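Local coordinates for protein alpha,alpha-trehalose-phosphate synthase (UDP-forming) (Burkholderia xenovorans, PDB 5V0T) that belongs to glycosyltransferase family 20, has the two-domain GT-B fold, and holds 6-O-phosphono-alpha-D-glucopyranose and uridine-5'-diphosphate as bound ligands, at residues 159-164 / 190-195; 13-18 / 136-141; 89-94 / 140-145. One frame throughout, in Å; residues are numbered along the deposited sequence.

Interaction 1. Residues 159-164 / 190-195; sequences IGFFLH and DLLGFQ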
loop_
_atom_site.group_PDB
_atom_site.type_symbol
_atom_site.label_atom_id
_atom_site.label_comp_id
_atom_site.label_asym_id
_atom_site.label_seq_id
_atom_site.Cartn_x
_atom_site.Cartn_y
_atom_site.Cartn_z
ATOM N N ILE A 159 -2.634 5.881 -22.289
ATOM C CA ILE A 159 -1.827 5.915 -21.069
ATOM C C ILE A 159 -2.753 6.129 -19.877
ATOM O O ILE A 159 -3.429 7.159 -19.791
ATOM C CB ILE A 159 -0.757 7.022 -21.075
ATOM C CG1 ILE A 159 0.002 7.089 -22.393
ATOM C CG2 ILE A 159 0.228 6.838 -19.908
ATOM C CD1 ILE A 159 0.807 8.395 -22.533
ATOM N N GLY A 160 -2.760 5.180 -18.949
ATOM C CA GLY A 160 -3.526 5.350 -17.734
ATOM C C GLY A 160 -2.609 5.490 -16.544
ATOM O O GLY A 160 -1.431 5.131 -16.620
ATOM N N PHE A 161 -3.143 6.001 -15.436
ATOM C CA PHE A 161 -2.416 6.141 -14.183
ATOM C C PHE A 161 -3.269 5.583 -13.058
ATOM O O PHE A 161 -4.482 5.822 -13.014
ATOM C CB PHE A 161 -2.094 7.620 -13.901
ATOM C CG PHE A 161 -1.312 7.862 -12.634
ATOM C CD1 PHE A 161 0.054 7.603 -12.578
ATOM C CD2 PHE A 161 -1.927 8.414 -11.518
ATOM C CE1 PHE A 161 0.771 7.852 -11.434
ATOM C CE2 PHE A 161 -1.208 8.668 -10.366
ATOM C CZ PHE A 161 0.143 8.386 -10.318
ATOM N N PHE A 162 -2.638 4.854 -12.142
ATOM C CA PHE A 162 -3.296 4.453 -10.901
ATOM C C PHE A 162 -2.440 4.898 -9.728
ATOM O O PHE A 162 -1.248 4.574 -9.674
ATOM C CB PHE A 162 -3.544 2.930 -10.831
ATOM C CG PHE A 162 -4.350 2.508 -9.615
ATOM C CD1 PHE A 162 -5.730 2.649 -9.598
ATOM C CD2 PHE A 162 -3.716 2.009 -8.483
ATOM C CE1 PHE A 162 -6.466 2.280 -8.491
ATOM C CE2 PHE A 162 -4.450 1.634 -7.365
ATOM C CZ PHE A 162 -5.830 1.772 -7.372
ATOM N N LEU A 163 -3.052 5.651 -8.803
ATOM C CA LEU A 163 -2.422 6.070 -7.552
ATOM C C LEU A 163 -2.731 5.049 -6.457
ATOM O O LEU A 163 -3.904 4.812 -6.125
ATOM C CB LEU A 163 -2.917 7.462 -7.142
ATOM C CG LEU A 163 -2.234 8.111 -5.931
ATOM C CD1 LEU A 163 -0.770 8.405 -6.228
ATOM C CD2 LEU A 163 -2.976 9.375 -5.507
ATOM N N HIS A 164 -1.679 4.439 -5.896
ATOM C CA HIS A 164 -1.874 3.416 -4.872
ATOM C C HIS A 164 -2.058 4.030 -3.492
ATOM O O HIS A 164 -2.680 3.413 -2.625
ATOM C CB HIS A 164 -0.691 2.428 -4.848
ATOM C CG HIS A 164 -0.642 1.521 -6.044
ATOM N ND1 HIS A 164 -0.895 0.171 -5.967
ATOM C CD2 HIS A 164 -0.418 1.785 -7.353
ATOM C CE1 HIS A 164 -0.816 -0.363 -7.175
ATOM N NE2 HIS A 164 -0.530 0.597 -8.033
ATOM N N ASP A 190 -4.804 9.593 -20.078
ATOM C CA ASP A 190 -6.146 9.371 -20.617
ATOM C C ASP A 190 -7.141 9.018 -19.522
ATOM O O ASP A 190 -8.313 9.405 -19.601
ATOM C CB ASP A 190 -6.104 8.265 -21.673
ATOM C CG ASP A 190 -5.294 8.664 -22.877
ATOM O OD1 ASP A 190 -5.578 9.744 -23.428
ATOM O OD2 ASP A 190 -4.359 7.938 -23.246
ATOM N N LEU A 191 -6.694 8.304 -18.495
ATOM C CA LEU A 191 -7.555 7.819 -17.424
ATOM C C LEU A 191 -6.779 7.857 -16.117
ATOM O O LEU A 191 -5.639 7.389 -16.065
ATOM C CB LEU A 191 -8.034 6.389 -17.704
ATOM C CG LEU A 191 -8.786 5.702 -16.564
ATOM C CD1 LEU A 191 -10.092 6.434 -16.293
ATOM C CD2 LEU A 191 -9.043 4.209 -16.888
ATOM N N LEU A 192 -7.393 8.404 -15.069
ATOM C CA LEU A 192 -6.827 8.407 -13.726
ATOM C C LEU A 192 -7.634 7.463 -12.849
ATOM O O LEU A 192 -8.866 7.511 -12.856
ATOM C CB LEU A 192 -6.839 9.814 -13.109
ATOM C CG LEU A 192 -6.023 10.886 -13.826
ATOM C CD1 LEU A 192 -6.130 12.206 -13.073
ATOM C CD2 LEU A 192 -4.563 10.439 -13.904
ATOM N N GLY A 193 -6.935 6.612 -12.106
ATOM C CA GLY A 193 -7.560 5.689 -11.183
ATOM C C GLY A 193 -7.070 5.957 -9.777
ATOM O O GLY A 193 -5.865 6.125 -9.551
ATOM N N PHE A 194 -8.000 6.044 -8.834
ATOM C CA PHE A 194 -7.683 6.203 -7.425
ATOM C C PHE A 194 -8.218 4.984 -6.673
ATOM O O PHE A 194 -8.991 4.186 -7.211
ATOM C CB PHE A 194 -8.267 7.519 -6.874
ATOM C CG PHE A 194 -7.840 8.747 -7.654
ATOM C CD1 PHE A 194 -6.605 9.328 -7.433
ATOM C CD2 PHE A 194 -8.669 9.294 -8.631
ATOM C CE1 PHE A 194 -6.202 10.435 -8.166
ATOM C CE2 PHE A 194 -8.279 10.410 -9.355
ATOM C CZ PHE A 194 -7.044 10.978 -9.124
ATOM N N GLN A 195 -7.787 4.823 -5.415
ATOM C CA GLN A 195 -8.185 3.631 -4.663
ATOM C C GLN A 195 -9.669 3.670 -4.295
ATOM O O GLN A 195 -10.381 2.673 -4.464
ATOM C CB GLN A 195 -7.326 3.492 -3.393
ATOM C CG GLN A 195 -5.862 3.164 -3.660
ATOM C CD GLN A 195 -5.624 1.667 -3.816
ATOM O OE1 GLN A 195 -6.536 0.910 -4.171
ATOM N NE2 GLN A 195 -4.398 1.231 -3.526
HETATM O O HOH W 1 -5.621 6.577 -4.689
#
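Phe162 and Gln195 meet at about a right angle, ring and amide planes 79° apart, with OE1 of Gln195 at the ring edge, close to its plane and 3.4 Å from CZ of Phe162. The glutamine chain is bent at chi2 (-86°), which turns its amide toward 159-164. NE2 of Gln195 donates in the amide plane to O of His164 (2.9 Å, N-H...O angle 166°), and OE1 is hydrogen-bonded to N of Ile239, so the buried amide has a partner at its oxygen and at its nitrogen. With CG anti to its backbone N, Phe162 lays its ring beside Gly193, CD1 coming 3.5 Å from O of Gly193. Strands 159-162 and 191-194 are parallel neighbours in the N-terminal Rossmann-like sheet of the GT-B fold, joined by Phe161 N to Leu191 O, Gly193 N to Phe161 O and Leu163 N to Gly193 O. On the other face, CB of Phe161 touches CD2 of Leu192 (3.7 Å). CD2 of Leu163 reaches the edge of the Phe194 ring, 4.1 Å from its CD1. At the strand starts, OD2 of Asp190 takes N of Ile159 on its anti lone pair (2.9 Å) and forms a salt bridge with Arg151.

Interaction 2. Residues 13-18 / 136-141; sequences IIVSNR and IWVHDY. With G6P (6-O-phosphono-alpha-D-glucopyranose), chain J.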
loop_
_atom_site.group_PDB
_atom_site.type_symbol
_atom_site.label_atom_id
_atom_site.label_comp_id
_atom_site.label_asym_id
_atom_site.label_seq_id
_atom_site.Cartn_x
_atom_site.Cartn_y
_atom_site.Cartn_z
ATOM N N ILE A 13 1.647 -2.711 -20.931
ATOM C CA ILE A 13 2.917 -2.249 -20.386
ATOM C C ILE A 13 2.634 -1.663 -19.014
ATOM O O ILE A 13 1.991 -0.617 -18.902
ATOM C CB ILE A 13 3.575 -1.194 -21.283
ATOM C CG1 ILE A 13 3.571 -1.617 -22.761
ATOM C CG2 ILE A 13 4.953 -0.863 -20.738
ATOM C CD1 ILE A 13 4.502 -2.755 -23.117
ATOM N N ILE A 14 3.124 -2.315 -17.968
ATOM C CA ILE A 14 3.086 -1.765 -16.617
ATOM C C ILE A 14 4.346 -0.940 -16.383
ATOM O O ILE A 14 5.459 -1.385 -16.693
ATOM C CB ILE A 14 2.978 -2.886 -15.571
ATOM C CG1 ILE A 14 1.628 -3.600 -15.680
ATOM C CG2 ILE A 14 3.203 -2.315 -14.173
ATOM C CD1 ILE A 14 0.457 -2.783 -15.187
ATOM N N VAL A 15 4.175 0.260 -15.826
ATOM C CA VAL A 15 5.277 1.143 -15.451
ATOM C C VAL A 15 5.130 1.493 -13.971
ATOM O O VAL A 15 4.092 2.020 -13.560
ATOM C CB VAL A 15 5.292 2.426 -16.296
ATOM C CG1 VAL A 15 6.478 3.319 -15.893
ATOM C CG2 VAL A 15 5.314 2.106 -17.795
ATOM N N SER A 16 6.170 1.227 -13.181
ATOM C CA SER A 16 6.185 1.618 -11.773
ATOM C C SER A 16 7.626 1.847 -11.369
ATOM O O SER A 16 8.553 1.449 -12.070
ATOM C CB SER A 16 5.555 0.546 -10.870
ATOM O OG SER A 16 6.309 -0.665 -10.978
ATOM N N ASN A 17 7.822 2.491 -10.225
ATOM C CA ASN A 17 9.183 2.601 -9.721
ATOM C C ASN A 17 9.663 1.249 -9.208
ATOM O O ASN A 17 10.632 0.678 -9.722
ATOM C CB ASN A 17 9.270 3.645 -8.606
ATOM C CG ASN A 17 10.706 3.905 -8.195
ATOM O OD1 ASN A 17 11.518 4.353 -9.004
ATOM N ND2 ASN A 17 11.036 3.590 -6.947
ATOM N N ARG A 18 8.988 0.727 -8.188
ATOM C CA ARG A 18 9.339 -0.560 -7.604
ATOM C C ARG A 18 8.828 -1.686 -8.493
ATOM O O ARG A 18 7.659 -1.691 -8.891
ATOM C CB ARG A 18 8.746 -0.685 -6.196
ATOM C CG ARG A 18 9.081 -2.030 -5.510
ATOM C CD ARG A 18 10.577 -2.141 -5.250
ATOM N NE ARG A 18 11.010 -1.302 -4.131
ATOM C CZ ARG A 18 12.284 -1.072 -3.822
ATOM N NH1 ARG A 18 13.252 -1.588 -4.578
ATOM N NH2 ARG A 18 12.598 -0.324 -2.768
ATOM N N ILE A 136 -0.407 1.494 -22.050
ATOM C CA ILE A 136 0.554 1.853 -21.009
ATOM C C ILE A 136 -0.192 2.195 -19.729
ATOM O O ILE A 136 -1.065 3.077 -19.720
ATOM C CB ILE A 136 1.444 3.028 -21.453
ATOM C CG1 ILE A 136 2.190 2.685 -22.743
ATOM C CG2 ILE A 136 2.416 3.406 -20.338
ATOM C CD1 ILE A 136 2.903 3.868 -23.369
ATOM N N TRP A 137 0.170 1.521 -18.636
ATOM C CA TRP A 137 -0.468 1.729 -17.339
ATOM C C TRP A 137 0.611 2.069 -16.318
ATOM O O TRP A 137 1.390 1.197 -15.912
ATOM C CB TRP A 137 -1.267 0.492 -16.919
ATOM C CG TRP A 137 -2.123 0.709 -15.679
ATOM C CD1 TRP A 137 -2.260 1.870 -14.962
ATOM C CD2 TRP A 137 -2.966 -0.257 -15.037
ATOM N NE1 TRP A 137 -3.115 1.676 -13.902
ATOM C CE2 TRP A 137 -3.560 0.380 -13.922
ATOM C CE3 TRP A 137 -3.261 -1.604 -15.283
ATOM C CZ2 TRP A 137 -4.448 -0.271 -13.079
ATOM C CZ3 TRP A 137 -4.135 -2.260 -14.431
ATOM C CH2 TRP A 137 -4.719 -1.593 -13.341
ATOM N N VAL A 138 0.658 3.333 -15.915
ATOM C CA VAL A 138 1.648 3.857 -14.974
ATOM C C VAL A 138 1.093 3.777 -13.561
ATOM O O VAL A 138 -0.078 4.114 -13.331
ATOM C CB VAL A 138 2.006 5.307 -15.346
ATOM C CG1 VAL A 138 3.050 5.846 -14.428
ATOM C CG2 VAL A 138 2.460 5.360 -16.798
ATOM N N HIS A 139 1.935 3.366 -12.601
ATOM C CA HIS A 139 1.524 3.172 -11.210
ATOM C C HIS A 139 2.314 4.058 -10.249
ATOM O O HIS A 139 3.543 3.951 -10.167
ATOM C CB HIS A 139 1.670 1.703 -10.803
ATOM C CG HIS A 139 0.668 0.812 -11.472
ATOM N ND1 HIS A 139 -0.446 0.325 -10.824
ATOM C CD2 HIS A 139 0.574 0.381 -12.755
ATOM C CE1 HIS A 139 -1.169 -0.391 -11.667
ATOM N NE2 HIS A 139 -0.572 -0.373 -12.846
ATOM N N ASP A 140 1.587 4.927 -9.533
ATOM C CA ASP A 140 1.924 5.518 -8.230
ATOM C C ASP A 140 2.703 6.827 -8.295
ATOM O O ASP A 140 3.092 7.298 -9.367
ATOM C CB ASP A 140 2.674 4.526 -7.325
ATOM C CG ASP A 140 2.090 4.502 -5.913
ATOM O OD1 ASP A 140 1.085 5.215 -5.708
ATOM O OD2 ASP A 140 2.601 3.784 -5.022
ATOM N N TYR A 141 2.907 7.427 -7.118
ATOM C CA TYR A 141 3.223 8.844 -6.999
ATOM C C TYR A 141 4.586 9.229 -7.576
ATOM O O TYR A 141 4.792 10.406 -7.889
ATOM C CB TYR A 141 3.155 9.237 -5.527
ATOM C CG TYR A 141 4.022 8.378 -4.631
ATOM C CD1 TYR A 141 3.595 7.129 -4.179
ATOM C CD2 TYR A 141 5.259 8.836 -4.208
ATOM C CE1 TYR A 141 4.396 6.352 -3.349
ATOM C CE2 TYR A 141 6.053 8.080 -3.379
ATOM C CZ TYR A 141 5.627 6.840 -2.953
ATOM O OH TYR A 141 6.443 6.119 -2.102
HETATM C C1 G6P J . 3.814 1.479 -1.039
HETATM C C2 G6P J . 3.866 2.330 -2.297
HETATM C C3 G6P J . 4.623 1.596 -3.407
HETATM C C4 G6P J . 6.007 1.196 -2.889
HETATM C C5 G6P J . 5.857 0.374 -1.609
HETATM C C6 G6P J . 7.226 -0.078 -1.098
HETATM O O1 G6P J . 3.099 0.294 -1.366
HETATM O O2 G6P J . 2.526 2.657 -2.709
HETATM O O3 G6P J . 4.762 2.500 -4.516
HETATM O O4 G6P J . 6.687 0.396 -3.878
HETATM O O5 G6P J . 5.145 1.135 -0.620
HETATM O O6 G6P J . 8.082 1.062 -0.913
HETATM P P G6P J . 9.492 1.131 -1.689
HETATM O O1P G6P J . 10.390 0.121 -1.021
HETATM O O2P G6P J . 9.921 2.563 -1.538
HETATM O O3P G6P J . 9.170 0.747 -3.116
HETATM O O HOH W 2 5.799 3.800 -8.603
#
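Ile14 rests its CD1 against two rings of the neighbouring strand, approaching each obliquely: it lies 3.9 Å from CE3 of Trp137 and 3.5 Å from NE2 of His139. The two rings also meet each other, NE2 of His139 standing over the centre of one face of the Trp137 indole. O of Val15 lies at the edge of the imidazole, near its plane, and Phe461 stacks on Trp137. ND1 of His139 is hydrogen-bonded to NE2 of His164. Strands 13-16 and 136-139 are parallel neighbours of the Rossmann-like N-terminal domain of the GT-B fold, and their C-terminal ends open onto the ligand pocket. Three backbone bonds hold them in register: Trp137 N to Ile13 O, Val15 N to Trp137 O and His139 N to Val15 O. On the opposite face, Val15 packs its CB on CG2 of Val138 (4.1 Å), while its CG2 meets CG2 of Ile136. Beyond the last bond a water links N of Asn17 to O of His139. OG of Ser16, set between the backbone N and the carbonyl carbon (chi1 61°), donates to O of Arg18 from above the carbonyl plane and is also bonded to NE1 of Trp47. The Arg18 chain, bent at chi2 and chi3, brings its guanidinium edge-on to the phosphate of G6P, with NE to O3P (2.9 Å) and NH2 to O1P (2.9 Å). On the sugar, O3 and O2 of G6P both donate to the single oxygen OD2 of Asp140, each at 2.6 Å.

Interaction 3. Residues 89-94 / 140-145; sequences FSNATL and DYHLIP. With G6P (6-O-phosphono-alpha-D-glucopyranose), chain J.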
loop_
_atom_site.group_PDB
_atom_site.type_symbol
_atom_site.label_atom_id
_atom_site.label_comp_id
_atom_site.label_asym_id
_atom_site.label_seq_id
_atom_site.Cartn_x
_atom_site.Cartn_y
_atom_site.Cartn_z
ATOM N N PHE A 89 12.037 14.097 -3.783
ATOM C CA PHE A 89 10.672 14.560 -3.978
ATOM C C PHE A 89 9.651 13.462 -3.704
ATOM O O PHE A 89 8.636 13.719 -3.051
ATOM C CB PHE A 89 10.480 15.125 -5.382
ATOM C CG PHE A 89 9.219 15.918 -5.525
ATOM C CD1 PHE A 89 9.117 17.189 -4.947
ATOM C CD2 PHE A 89 8.139 15.406 -6.224
ATOM C CE1 PHE A 89 7.953 17.928 -5.048
ATOM C CE2 PHE A 89 6.976 16.144 -6.360
ATOM C CZ PHE A 89 6.878 17.408 -5.763
ATOM N N SER A 90 9.888 12.235 -4.188
ATOM C CA SER A 90 8.883 11.185 -4.001
ATOM C C SER A 90 8.645 10.895 -2.521
ATOM O O SER A 90 7.510 10.955 -2.040
ATOM C CB SER A 90 9.287 9.906 -4.740
ATOM O OG SER A 90 9.248 10.101 -6.153
ATOM N N ASN A 91 9.703 10.602 -1.772
ATOM C CA ASN A 91 9.486 10.112 -0.415
ATOM C C ASN A 91 9.693 11.145 0.679
ATOM O O ASN A 91 9.303 10.887 1.823
ATOM C CB ASN A 91 10.362 8.884 -0.186
ATOM C CG ASN A 91 9.831 7.694 -0.955
ATOM O OD1 ASN A 91 8.644 7.638 -1.218
ATOM N ND2 ASN A 91 10.694 6.768 -1.338
ATOM N N ALA A 92 10.283 12.309 0.381
ATOM C CA ALA A 92 10.369 13.358 1.388
ATOM C C ALA A 92 9.323 14.443 1.192
ATOM O O ALA A 92 9.056 15.207 2.127
ATOM C CB ALA A 92 11.768 13.996 1.404
ATOM N N THR A 93 8.703 14.512 0.016
ATOM C CA THR A 93 7.630 15.464 -0.223
ATOM C C THR A 93 6.292 14.764 -0.416
ATOM O O THR A 93 5.365 14.984 0.373
ATOM C CB THR A 93 7.941 16.347 -1.440
ATOM O OG1 THR A 93 9.149 17.076 -1.198
ATOM C CG2 THR A 93 6.789 17.319 -1.701
ATOM N N LEU A 94 6.171 13.925 -1.453
ATOM C CA LEU A 94 4.867 13.389 -1.838
ATOM C C LEU A 94 4.342 12.406 -0.803
ATOM O O LEU A 94 3.176 12.491 -0.394
ATOM C CB LEU A 94 4.941 12.711 -3.212
ATOM C CG LEU A 94 5.165 13.658 -4.399
ATOM C CD1 LEU A 94 5.201 12.911 -5.755
ATOM C CD2 LEU A 94 4.125 14.776 -4.397
ATOM N N ASP A 140 1.587 4.927 -9.533
ATOM C CA ASP A 140 1.924 5.518 -8.230
ATOM C C ASP A 140 2.703 6.827 -8.295
ATOM O O ASP A 140 3.092 7.298 -9.367
ATOM C CB ASP A 140 2.674 4.526 -7.325
ATOM C CG ASP A 140 2.090 4.502 -5.913
ATOM O OD1 ASP A 140 1.085 5.215 -5.708
ATOM O OD2 ASP A 140 2.601 3.784 -5.022
ATOM N N TYR A 141 2.907 7.427 -7.118
ATOM C CA TYR A 141 3.223 8.844 -6.999
ATOM C C TYR A 141 4.586 9.229 -7.576
ATOM O O TYR A 141 4.792 10.406 -7.889
ATOM C CB TYR A 141 3.155 9.237 -5.527
ATOM C CG TYR A 141 4.022 8.378 -4.631
ATOM C CD1 TYR A 141 3.595 7.129 -4.179
ATOM C CD2 TYR A 141 5.259 8.836 -4.208
ATOM C CE1 TYR A 141 4.396 6.352 -3.349
ATOM C CE2 TYR A 141 6.053 8.080 -3.379
ATOM C CZ TYR A 141 5.627 6.840 -2.953
ATOM O OH TYR A 141 6.443 6.119 -2.102
ATOM N N HIS A 142 5.525 8.280 -7.707
ATOM C CA HIS A 142 6.828 8.602 -8.291
ATOM C C HIS A 142 6.698 9.085 -9.722
ATOM O O HIS A 142 7.577 9.800 -10.225
ATOM C CB HIS A 142 7.747 7.375 -8.285
ATOM C CG HIS A 142 7.702 6.587 -7.020
ATOM N ND1 HIS A 142 6.668 5.723 -6.716
ATOM C CD2 HIS A 142 8.572 6.515 -5.985
ATOM C CE1 HIS A 142 6.892 5.173 -5.536
ATOM N NE2 HIS A 142 8.044 5.631 -5.075
ATOM N N LEU A 143 5.629 8.689 -10.401
ATOM C CA LEU A 143 5.565 8.761 -11.859
ATOM C C LEU A 143 4.411 9.639 -12.345
ATOM O O LEU A 143 3.934 9.486 -13.470
ATOM C CB LEU A 143 5.489 7.342 -12.439
ATOM C CG LEU A 143 6.725 6.496 -12.100
ATOM C CD1 LEU A 143 6.506 5.046 -12.471
ATOM C CD2 LEU A 143 7.956 7.046 -12.818
ATOM N N ILE A 144 3.978 10.586 -11.511
ATOM C CA ILE A 144 2.935 11.549 -11.898
ATOM C C ILE A 144 3.263 12.276 -13.207
ATOM O O ILE A 144 2.350 12.448 -14.029
ATOM C CB ILE A 144 2.674 12.536 -10.752
ATOM C CG1 ILE A 144 1.931 11.816 -9.610
ATOM C CG2 ILE A 144 1.885 13.788 -11.240
ATOM C CD1 ILE A 144 1.897 12.610 -8.273
ATOM N N PRO A 145 4.503 12.705 -13.479
ATOM C CA PRO A 145 4.794 13.398 -14.749
ATOM C C PRO A 145 4.963 12.497 -15.965
ATOM O O PRO A 145 5.311 13.012 -17.028
ATOM C CB PRO A 145 6.124 14.125 -14.461
ATOM C CG PRO A 145 6.280 14.098 -12.947
ATOM C CD PRO A 145 5.643 12.799 -12.550
HETATM C C1 G6P J . 3.814 1.479 -1.039
HETATM C C2 G6P J . 3.866 2.330 -2.297
HETATM C C3 G6P J . 4.623 1.596 -3.407
HETATM C C4 G6P J . 6.007 1.196 -2.889
HETATM C C5 G6P J . 5.857 0.374 -1.609
HETATM C C6 G6P J . 7.226 -0.078 -1.098
HETATM O O1 G6P J . 3.099 0.294 -1.366
HETATM O O2 G6P J . 2.526 2.657 -2.709
HETATM O O3 G6P J . 4.762 2.500 -4.516
HETATM O O4 G6P J . 6.687 0.396 -3.878
HETATM O O5 G6P J . 5.145 1.135 -0.620
HETATM O O6 G6P J . 8.082 1.062 -0.913
HETATM P P G6P J . 9.492 1.131 -1.689
HETATM O O1P G6P J . 10.390 0.121 -1.021
HETATM O O2P G6P J . 9.921 2.563 -1.538
HETATM O O3P G6P J . 9.170 0.747 -3.116
HETATM O O HOH W 3 8.753 4.774 -2.544
#
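Leu94 and Tyr141 carry the apolar part of this contact, CB of the leucine lying 4.0 Å from CD2 of the tyrosine ring. The CD1 branch of Leu94 comes 3.3 Å from O of Tyr141 and touches CD1 of Ile144 at longer range. Ser90, one turn earlier on helix 79-98, sets its CB and OG beside CD2 of His142, while OG is hydrogen-bonded to O of Tyr85. A pi-type turn, with N of Leu94 bonded to O of Phe89, widens the helix here.

The aromatic part lies within the loop. A chi1 of 54°, with CG between the backbone N and the carbonyl carbon, directs the phenol of Tyr141 toward helix 79-98, where its CE2 meets O of Ser90. The neighbouring His142 places CE1 above one face of the phenol, offset toward the rim. At the edge of the imidazole, near its plane, is O3 of G6P, 3.6 Å from CE1 of His142.

The polar part gathers at the tip of Tyr141. OD1 of Asn91 approaches the phenol at its edge, 2.8 Å from OH of Tyr141. One water joins four groups: it accepts from ND2 of Asn91 (3.0 Å), donates to OH of Tyr141, hydrogen-bonds NE2 of His142 and donates to O2P of G6P (2.7 Å).

The contact packs the loop that follows strand 135-139 in this Rossmann-like domain, leading to helix 146-152 with Pro145 at its N-cap position, against helix 79-98. Through the water, Asn91, Tyr141 and His142 probably form a second shell around the phosphate: the water, polarised by the groups around it, probably offers the phosphate oxygen a well-oriented donor, alongside direct bonds to G6P from Tyr86 and Arg315.

From the N terminus, strand 12-16 opens interaction 2, which closes only when the chain returns as strand 135-139; 117 residues lie between 13-18 and 136-141. Within that loop lies helix 79-98, whose pairing with 140-145 is interaction 3; it shares Asp140 and Tyr141 with interaction 2, so the two loops end on one stretch. Interaction 1 follows in series, with 25 residues between 159-164 and 190-195. Strand 135-139 is also a neighbour of 159-162, making interactions 1 and 2 successive steps across one sheet, while interaction 3 packs helix 79-98 on the loop after the C-terminal end of strand 135-139. Asp140 joins all three: its OD1 accepts from N of His164 (2.9 Å).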